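Local coordinates for prolyl-ACP dehydrogenase (Oscillatoria sp., PDB 4IRN), which oxidises the prolyl group carried on an acyl carrier protein during anatoxin-a biosynthesis, using FAD as its cofactor, at residues 53-58 with 109-114; 59-64 with 115-120; 75-80 with 122-127. One frame throughout, in Å; residues are numbered along the deposited sequence.

Contact 1 of 3, residues 53-58 with 109-114; sequences QFAQQS and QGLGYG
Ala-55 and Gly-114 meet where two helices of the N-terminal domain run side by side; Gly-114 has no side chain, and here the helices come close. The short axes of 53-58 and 109-114 approach to 8.3 Å at an angle of 27°, and the CA atoms of this pair lie 5.0 Å apart. Ala-55 CB points toward 109-114 and lies over the glycine backbone, 3.5 Å from Gly-114 C. Leu-111, one turn before Gly-114, reaches the same methyl with CD1, 4.2 Å from Ala-55 CB. Gln-56 fills the outer edge. With CG anti to the carbonyl carbon (chi1 -77°) and the chain extended beyond it, CG passes 3.9 Å from Gly-114 O, and NE2 ends 3.9 Å from CE1 of Tyr-113. The amide and the ring are turned 49° against each other, and the phenol hydroxyl is bonded elsewhere, to Glu-296 of helix 285-304. No hydrogen bond links 53-58 to 109-114, which implies that this pairing rests on methyl-to-backbone packing between two helix ends, with one polar amide at its solvent side.

Contact 2 of 3, residues 59-64 with 115-120; sequences LISDLI and CKDNGL
Leu-63 has a first torsion of -108°, while Asp-117 holds CG anti to its own N, and with these settings the leucine methyls meet the backbone and carboxylate of the opposite segment. Both segments are turns between consecutive helices in the all-helical N-terminal domain of the acyl-CoA dehydrogenase fold: 59-64 leads from helix 42-58 into helix 63-69, and 115-120 leads from helix 101-114 into helix 118-138. Each has an aspartate at the N-cap position of its second helix, Asp-62 and Asp-117, and each of these is also the centre of an inverse gamma turn. Leu-63 carries most of the contact. Its CD1 sits against the peptide between Lys-116 and Asp-117, 3.4 Å from Lys-116 O, and also touches Lys-116 CB, whose extended chain then leads away. The other methyl, CD2, lies 4.0 Å from Asp-117 CG, so an apolar branch packs on the carboxylate, whose OD1 is bonded to Leu-120 N and Thr-243. At the other end of the turns, Leu-59 CD1 reaches Cys-115 SG at 4.0 Å; Leu-59 also rests on Ala-76 and Cys-80 of helix 74-83. Nothing is hydrogen-bonded across the contact. Asp-117 OD1 instead serves its own helix and the middle domain together: Thr-243 OG1 bonds to it, and Leu-120 N reaches it as a capping bond of 3.0 Å with an N-H...O angle of 151°, meeting the oxygen from above the carboxylate plane, 50° out of it.

Contact 3 of 3, residues 75-80 with 122-127; sequences DAWQKC and FAMNAH
Segments 75-80 and 122-127 of helices 74-83 and 118-138 cross at -48° with their short axes 11.6 Å apart, a wide gap that large side chains bridge. Trp-77 does most of this: its CG stands anti to the backbone N (chi1 180°), sending the indole across to the other helix. Met-124 lies over one face of the six-membered ring, with CG 3.9 Å from the ring centroid in a CH-pi contact, while SD stands farther off above the same ring as a Met-aromatic contact. The methionine chain runs counter to the indole, and its SD lies 3.7 Å from Cys-80 CB. The rim of the indole is lined by Ala-123, whose CB is 3.7 Å from Trp-77 CZ3. Both helices belong to the helical N-terminal domain of the acyl-CoA dehydrogenase fold, and 122-127 runs beside the cofactor: Phe-122 touches FAD, and the Ala-123 side chain is about 5 Å from that of the FAD-binding Thr-195. One turn after Ala-123, His-127 receives the edge of Trp-77 on its ring face in a T-shaped stack, centroids 5.4 Å apart and planes at 82°, with CZ2 coming nearest. The imidazole is held in its rotation by a hydrogen bond between ND1 and Ala-158 N, and His-86 meets both rings of the stack. Ala-123 O, 3.5 Å from Trp-77 CH2 near the indole plane, accepts a hydrogen bond from Asn-196 ND2.

From the N terminus the chain passes through 53-58, 59-64 and 75-80 before reaching their partners 109-114, 115-120 and 122-127 in the same order. Contact 1 therefore closes first, contact 2 directly after it and contact 3 last, and all three loops cross; none nests inside another. Contact 1 pairs the ends of helices 42-58 and 101-114, contact 2 joins the turns that follow them, and contact 3 ties helix 74-83 to helix 118-138 nearer the flavin. The three touch one another: Ala-55 CB lies 3.8 Å from Cys-115 N, Leu-111 CD2 meets Met-124 CE at 4.1 Å, and Leu-120 CD2 packs on Ala-76 CB at 3.8 Å.

Contact 1 of 3, residues 53-58 with 109-114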
loop_
_atom_site.group_PDB
_atom_site.type_symbol
_atom_site.label_atom_id
_atom_site.label_comp_id
_atom_site.label_asym_id
_atom_site.label_seq_id
_atom_site.Cartn_x
_atom_site.Cartn_y
_atom_site.Cartn_z
ATOM N N GLN A 53 -15.523 8.651 32.038
ATOM C CA GLN A 53 -15.996 8.070 33.304
ATOM C C GLN A 53 -17.485 7.708 33.252
ATOM O O GLN A 53 -17.856 6.606 33.657
ATOM C CB GLN A 53 -15.700 8.999 34.495
ATOM C CG GLN A 53 -14.215 9.190 34.846
ATOM C CD GLN A 53 -13.421 7.930 35.124
ATOM O OE1 GLN A 53 -13.840 7.041 35.880
ATOM N NE2 GLN A 53 -12.227 7.852 34.547
ATOM N N PHE A 54 -18.331 8.620 32.714
ATOM C CA PHE A 54 -19.781 8.414 32.535
ATOM C C PHE A 54 -20.041 7.202 31.637
ATOM O O PHE A 54 -20.838 6.326 31.987
ATOM C CB PHE A 54 -20.439 9.692 31.953
ATOM C CG PHE A 54 -21.727 9.504 31.177
ATOM C CD1 PHE A 54 -22.936 9.312 31.837
ATOM C CD2 PHE A 54 -21.739 9.577 29.786
ATOM C CE1 PHE A 54 -24.127 9.143 31.118
ATOM C CE2 PHE A 54 -22.930 9.414 29.069
ATOM C CZ PHE A 54 -24.116 9.203 29.740
ATOM N N ALA A 55 -19.334 7.153 30.472
ATOM C CA ALA A 55 -19.428 6.077 29.478
ATOM C C ALA A 55 -18.933 4.736 30.018
ATOM O O ALA A 55 -19.511 3.700 29.688
ATOM C CB ALA A 55 -18.668 6.459 28.215
ATOM N N GLN A 56 -17.870 4.753 30.840
ATOM C CA GLN A 56 -17.289 3.551 31.428
ATOM C C GLN A 56 -18.118 3.006 32.586
ATOM O O GLN A 56 -18.084 1.800 32.813
ATOM C CB GLN A 56 -15.847 3.808 31.883
ATOM C CG GLN A 56 -14.838 3.821 30.745
ATOM C CD GLN A 56 -13.438 4.161 31.193
ATOM O OE1 GLN A 56 -13.210 4.772 32.250
ATOM N NE2 GLN A 56 -12.467 3.813 30.360
ATOM N N GLN A 57 -18.841 3.886 33.332
ATOM C CA GLN A 57 -19.619 3.483 34.508
ATOM C C GLN A 57 -21.107 3.255 34.267
ATOM O O GLN A 57 -21.644 2.236 34.705
ATOM C CB GLN A 57 -19.419 4.477 35.662
ATOM C CG GLN A 57 -18.019 4.448 36.285
ATOM C CD GLN A 57 -17.628 5.734 36.980
ATOM O OE1 GLN A 57 -18.354 6.742 36.978
ATOM N NE2 GLN A 57 -16.449 5.735 37.580
ATOM N N SER A 58 -21.788 4.207 33.611
ATOM C CA SER A 58 -23.231 4.124 33.390
ATOM C C SER A 58 -23.712 3.738 31.982
ATOM O O SER A 58 -24.895 3.913 31.681
ATOM C CB SER A 58 -23.938 5.373 33.915
ATOM O OG SER A 58 -23.355 6.556 33.400
ATOM N N GLN A 109 -14.583 12.414 21.016
ATOM C CA GLN A 109 -13.421 11.541 20.989
ATOM C C GLN A 109 -13.412 10.732 22.295
ATOM O O GLN A 109 -13.279 9.506 22.252
ATOM C CB GLN A 109 -12.125 12.358 20.826
ATOM C CG GLN A 109 -10.962 11.570 20.232
ATOM C CD GLN A 109 -10.084 10.911 21.264
ATOM O OE1 GLN A 109 -10.200 11.148 22.467
ATOM N NE2 GLN A 109 -9.137 10.108 20.808
ATOM N N GLY A 110 -13.699 11.393 23.436
ATOM C CA GLY A 110 -13.782 10.804 24.772
ATOM C C GLY A 110 -14.889 9.780 24.890
ATOM O O GLY A 110 -14.698 8.728 25.504
ATOM N N LEU A 111 -16.048 10.078 24.267
ATOM C CA LEU A 111 -17.209 9.190 24.254
ATOM C C LEU A 111 -16.874 7.887 23.527
ATOM O O LEU A 111 -17.218 6.823 24.024
ATOM C CB LEU A 111 -18.445 9.892 23.627
ATOM C CG LEU A 111 -19.782 9.114 23.622
ATOM C CD1 LEU A 111 -20.267 8.772 25.042
ATOM C CD2 LEU A 111 -20.851 9.877 22.879
ATOM N N GLY A 112 -16.182 7.988 22.388
ATOM C CA GLY A 112 -15.763 6.843 21.585
ATOM C C GLY A 112 -14.795 5.932 22.310
ATOM O O GLY A 112 -14.870 4.715 22.159
ATOM N N TYR A 113 -13.898 6.518 23.125
ATOM C CA TYR A 113 -12.919 5.792 23.925
ATOM C C TYR A 113 -13.619 5.038 25.079
ATOM O O TYR A 113 -13.312 3.866 25.319
ATOM C CB TYR A 113 -11.830 6.758 24.457
ATOM C CG TYR A 113 -10.810 6.104 25.378
ATOM C CD1 TYR A 113 -11.074 5.928 26.738
ATOM C CD2 TYR A 113 -9.599 5.618 24.882
ATOM C CE1 TYR A 113 -10.171 5.265 27.574
ATOM C CE2 TYR A 113 -8.661 5.011 25.723
ATOM C CZ TYR A 113 -8.946 4.848 27.072
ATOM O OH TYR A 113 -8.063 4.156 27.872
ATOM N N GLY A 114 -14.538 5.718 25.773
ATOM C CA GLY A 114 -15.273 5.176 26.910
ATOM C C GLY A 114 -16.437 4.258 26.591
ATOM O O GLY A 114 -16.764 3.381 27.395
#

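Contact 2 of 3, residues 59-64 with 115-120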
loop_
_atom_site.group_PDB
_atom_site.type_symbol
_atom_site.label_atom_id
_atom_site.label_comp_id
_atom_site.label_asym_id
_atom_site.label_seq_id
_atom_site.Cartn_x
_atom_site.Cartn_y
_atom_site.Cartn_z
ATOM N N LEU A 59 -22.834 3.161 31.145
ATOM C CA LEU A 59 -23.234 2.728 29.797
ATOM C C LEU A 59 -22.993 1.235 29.535
ATOM O O LEU A 59 -23.228 0.766 28.421
ATOM C CB LEU A 59 -22.602 3.599 28.678
ATOM C CG LEU A 59 -23.006 5.075 28.555
ATOM C CD1 LEU A 59 -22.352 5.695 27.350
ATOM C CD2 LEU A 59 -24.500 5.241 28.420
ATOM N N ILE A 60 -22.547 0.492 30.568
ATOM C CA ILE A 60 -22.259 -0.952 30.522
ATOM C C ILE A 60 -23.434 -1.726 29.902
ATOM O O ILE A 60 -24.586 -1.571 30.334
ATOM C CB ILE A 60 -21.861 -1.516 31.933
ATOM C CG1 ILE A 60 -20.744 -0.700 32.633
ATOM C CG2 ILE A 60 -21.564 -3.037 31.920
ATOM C CD1 ILE A 60 -19.302 -0.932 32.111
ATOM N N SER A 61 -23.129 -2.529 28.864
ATOM C CA SER A 61 -24.124 -3.350 28.181
ATOM C C SER A 61 -23.528 -4.715 27.870
ATOM O O SER A 61 -22.309 -4.894 27.946
ATOM C CB SER A 61 -24.614 -2.661 26.907
ATOM O OG SER A 61 -23.563 -2.426 25.984
ATOM N N ASP A 62 -24.393 -5.691 27.552
ATOM C CA ASP A 62 -23.992 -7.043 27.172
ATOM C C ASP A 62 -23.787 -6.978 25.674
ATOM O O ASP A 62 -24.655 -7.417 24.902
ATOM C CB ASP A 62 -25.080 -8.052 27.562
ATOM C CG ASP A 62 -24.708 -9.525 27.408
ATOM O OD1 ASP A 62 -23.598 -9.817 26.897
ATOM O OD2 ASP A 62 -25.543 -10.390 27.767
ATOM N N LEU A 63 -22.670 -6.336 25.264
ATOM C CA LEU A 63 -22.341 -6.085 23.864
ATOM C C LEU A 63 -22.234 -7.280 22.942
ATOM O O LEU A 63 -22.601 -7.161 21.783
ATOM C CB LEU A 63 -21.147 -5.153 23.682
ATOM C CG LEU A 63 -21.454 -3.756 23.168
ATOM C CD1 LEU A 63 -20.177 -3.050 22.839
ATOM C CD2 LEU A 63 -22.331 -3.749 21.915
ATOM N N ILE A 64 -21.743 -8.437 23.438
ATOM C CA ILE A 64 -21.659 -9.646 22.622
ATOM C C ILE A 64 -23.094 -10.077 22.245
ATOM O O ILE A 64 -23.353 -10.358 21.072
ATOM C CB ILE A 64 -20.820 -10.770 23.307
ATOM C CG1 ILE A 64 -19.330 -10.339 23.477
ATOM C CG2 ILE A 64 -20.945 -12.109 22.540
ATOM C CD1 ILE A 64 -18.525 -11.107 24.491
ATOM N N CYS A 115 -17.100 4.470 25.446
ATOM C CA CYS A 115 -18.258 3.681 25.009
ATOM C C CYS A 115 -17.860 2.698 23.917
ATOM O O CYS A 115 -17.323 3.108 22.881
ATOM C CB CYS A 115 -19.397 4.592 24.560
ATOM S SG CYS A 115 -20.928 3.721 24.143
ATOM N N LYS A 116 -18.117 1.400 24.152
ATOM C CA LYS A 116 -17.763 0.330 23.216
ATOM C C LYS A 116 -18.843 0.083 22.153
ATOM O O LYS A 116 -18.566 -0.537 21.125
ATOM C CB LYS A 116 -17.416 -0.966 23.975
ATOM C CG LYS A 116 -16.077 -0.940 24.713
ATOM C CD LYS A 116 -15.812 -2.272 25.391
ATOM C CE LYS A 116 -14.412 -2.378 25.932
ATOM N NZ LYS A 116 -14.204 -3.636 26.680
ATOM N N ASP A 117 -20.074 0.553 22.407
ATOM C CA ASP A 117 -21.223 0.385 21.519
ATOM C C ASP A 117 -21.129 1.381 20.363
ATOM O O ASP A 117 -21.645 2.505 20.449
ATOM C CB ASP A 117 -22.547 0.528 22.305
ATOM C CG ASP A 117 -23.786 -0.004 21.606
ATOM O OD1 ASP A 117 -23.868 0.118 20.369
ATOM O OD2 ASP A 117 -24.714 -0.470 22.310
ATOM N N ASN A 118 -20.464 0.955 19.281
ATOM C CA ASN A 118 -20.256 1.767 18.088
ATOM C C ASN A 118 -21.557 2.074 17.340
ATOM O O ASN A 118 -21.676 3.147 16.745
ATOM C CB ASN A 118 -19.196 1.137 17.169
ATOM C CG ASN A 118 -17.854 0.966 17.834
ATOM O OD1 ASN A 118 -17.232 1.927 18.282
ATOM N ND2 ASN A 118 -17.388 -0.266 17.941
ATOM N N GLY A 119 -22.513 1.148 17.391
ATOM C CA GLY A 119 -23.822 1.312 16.765
ATOM C C GLY A 119 -24.630 2.438 17.382
ATOM O O GLY A 119 -25.269 3.210 16.654
ATOM N N LEU A 120 -24.579 2.557 18.742
ATOM C CA LEU A 120 -25.271 3.609 19.495
ATOM C C LEU A 120 -24.656 4.951 19.133
ATOM O O LEU A 120 -25.390 5.893 18.822
ATOM C CB LEU A 120 -25.190 3.360 21.018
ATOM C CG LEU A 120 -25.773 4.447 21.949
ATOM C CD1 LEU A 120 -27.288 4.308 22.127
ATOM C CD2 LEU A 120 -25.092 4.418 23.287
#

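Contact 3 of 3, residues 75-80 with 122-127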
loop_
_atom_site.group_PDB
_atom_site.type_symbol
_atom_site.label_atom_id
_atom_site.label_comp_id
_atom_site.label_asym_id
_atom_site.label_seq_id
_atom_site.Cartn_x
_atom_site.Cartn_y
_atom_site.Cartn_z
ATOM N N ASP A 75 -31.954 2.495 26.705
ATOM C CA ASP A 75 -31.562 2.927 28.047
ATOM C C ASP A 75 -30.325 3.831 27.997
ATOM O O ASP A 75 -30.305 4.879 28.645
ATOM C CB ASP A 75 -31.320 1.718 28.968
ATOM C CG ASP A 75 -32.532 1.243 29.761
ATOM O OD1 ASP A 75 -33.688 1.479 29.303
ATOM O OD2 ASP A 75 -32.333 0.620 30.822
ATOM N N ALA A 76 -29.318 3.437 27.198
ATOM C CA ALA A 76 -28.072 4.178 27.012
ATOM C C ALA A 76 -28.282 5.469 26.223
ATOM O O ALA A 76 -27.586 6.447 26.500
ATOM C CB ALA A 76 -27.031 3.300 26.340
ATOM N N TRP A 77 -29.244 5.483 25.268
ATOM C CA TRP A 77 -29.598 6.675 24.487
ATOM C C TRP A 77 -30.166 7.729 25.433
ATOM O O TRP A 77 -29.733 8.887 25.381
ATOM C CB TRP A 77 -30.624 6.338 23.379
ATOM C CG TRP A 77 -31.049 7.512 22.527
ATOM C CD1 TRP A 77 -31.866 8.541 22.896
ATOM C CD2 TRP A 77 -30.697 7.759 21.151
ATOM N NE1 TRP A 77 -32.017 9.429 21.853
ATOM C CE2 TRP A 77 -31.318 8.971 20.769
ATOM C CE3 TRP A 77 -29.927 7.065 20.198
ATOM C CZ2 TRP A 77 -31.166 9.524 19.489
ATOM C CZ3 TRP A 77 -29.804 7.603 18.922
ATOM C CH2 TRP A 77 -30.415 8.816 18.574
ATOM N N GLN A 78 -31.135 7.315 26.288
ATOM C CA GLN A 78 -31.803 8.134 27.308
ATOM C C GLN A 78 -30.809 8.745 28.292
ATOM O O GLN A 78 -30.893 9.931 28.576
ATOM C CB GLN A 78 -32.851 7.305 28.070
ATOM C CG GLN A 78 -34.139 6.984 27.297
ATOM C CD GLN A 78 -34.969 5.847 27.907
ATOM O OE1 GLN A 78 -34.674 5.313 28.984
ATOM N NE2 GLN A 78 -35.904 5.302 27.135
ATOM N N LYS A 79 -29.852 7.943 28.778
ATOM C CA LYS A 79 -28.801 8.369 29.715
ATOM C C LYS A 79 -27.857 9.400 29.103
ATOM O O LYS A 79 -27.463 10.342 29.791
ATOM C CB LYS A 79 -28.019 7.169 30.276
ATOM C CG LYS A 79 -28.767 6.412 31.350
ATOM C CD LYS A 79 -27.891 5.365 31.997
ATOM C CE LYS A 79 -28.615 4.558 33.043
ATOM N NZ LYS A 79 -28.737 5.318 34.315
ATOM N N CYS A 80 -27.526 9.234 27.811
ATOM C CA CYS A 80 -26.678 10.148 27.049
ATOM C C CYS A 80 -27.355 11.508 26.866
ATOM O O CYS A 80 -26.692 12.537 26.996
ATOM C CB CYS A 80 -26.285 9.534 25.710
ATOM S SG CYS A 80 -24.941 8.327 25.824
ATOM N N PHE A 122 -23.029 5.760 16.375
ATOM C CA PHE A 122 -23.425 6.081 15.001
ATOM C C PHE A 122 -24.860 6.621 14.954
ATOM O O PHE A 122 -25.099 7.639 14.299
ATOM C CB PHE A 122 -23.211 4.880 14.057
ATOM C CG PHE A 122 -23.895 4.969 12.708
ATOM C CD1 PHE A 122 -23.592 5.995 11.817
ATOM C CD2 PHE A 122 -24.824 4.010 12.316
ATOM C CE1 PHE A 122 -24.239 6.079 10.583
ATOM C CE2 PHE A 122 -25.449 4.082 11.070
ATOM C CZ PHE A 122 -25.151 5.111 10.212
ATOM N N ALA A 123 -25.797 5.961 15.674
ATOM C CA ALA A 123 -27.219 6.331 15.755
ATOM C C ALA A 123 -27.417 7.751 16.320
ATOM O O ALA A 123 -28.244 8.509 15.804
ATOM C CB ALA A 123 -27.970 5.321 16.603
ATOM N N MET A 124 -26.634 8.113 17.353
ATOM C CA MET A 124 -26.670 9.427 17.989
ATOM C C MET A 124 -26.083 10.530 17.088
ATOM O O MET A 124 -26.642 11.623 17.020
ATOM C CB MET A 124 -25.940 9.389 19.342
ATOM C CG MET A 124 -26.779 8.821 20.475
ATOM S SD MET A 124 -25.996 8.801 22.113
ATOM C CE MET A 124 -24.383 8.052 21.740
ATOM N N ASN A 125 -24.950 10.237 16.411
ATOM C CA ASN A 125 -24.267 11.170 15.511
ATOM C C ASN A 125 -25.102 11.484 14.276
ATOM O O ASN A 125 -25.082 12.622 13.802
ATOM C CB ASN A 125 -22.866 10.690 15.171
ATOM C CG ASN A 125 -21.864 11.094 16.231
ATOM O OD1 ASN A 125 -21.289 12.189 16.200
ATOM N ND2 ASN A 125 -21.689 10.258 17.244
ATOM N N ALA A 126 -25.889 10.494 13.815
ATOM C CA ALA A 126 -26.825 10.613 12.710
ATOM C C ALA A 126 -27.922 11.602 13.074
ATOM O O ALA A 126 -28.296 12.419 12.250
ATOM C CB ALA A 126 -27.426 9.254 12.403
ATOM N N HIS A 127 -28.426 11.508 14.300
ATOM C CA HIS A 127 -29.466 12.337 14.905
ATOM C C HIS A 127 -28.978 13.789 15.105
ATOM O O HIS A 127 -29.685 14.723 14.734
ATOM C CB HIS A 127 -29.919 11.689 16.227
ATOM C CG HIS A 127 -30.824 12.530 17.084
ATOM N ND1 HIS A 127 -32.196 12.417 17.009
ATOM C CD2 HIS A 127 -30.514 13.447 18.031
ATOM C CE1 HIS A 127 -32.672 13.276 17.894
ATOM N NE2 HIS A 127 -31.696 13.916 18.532
#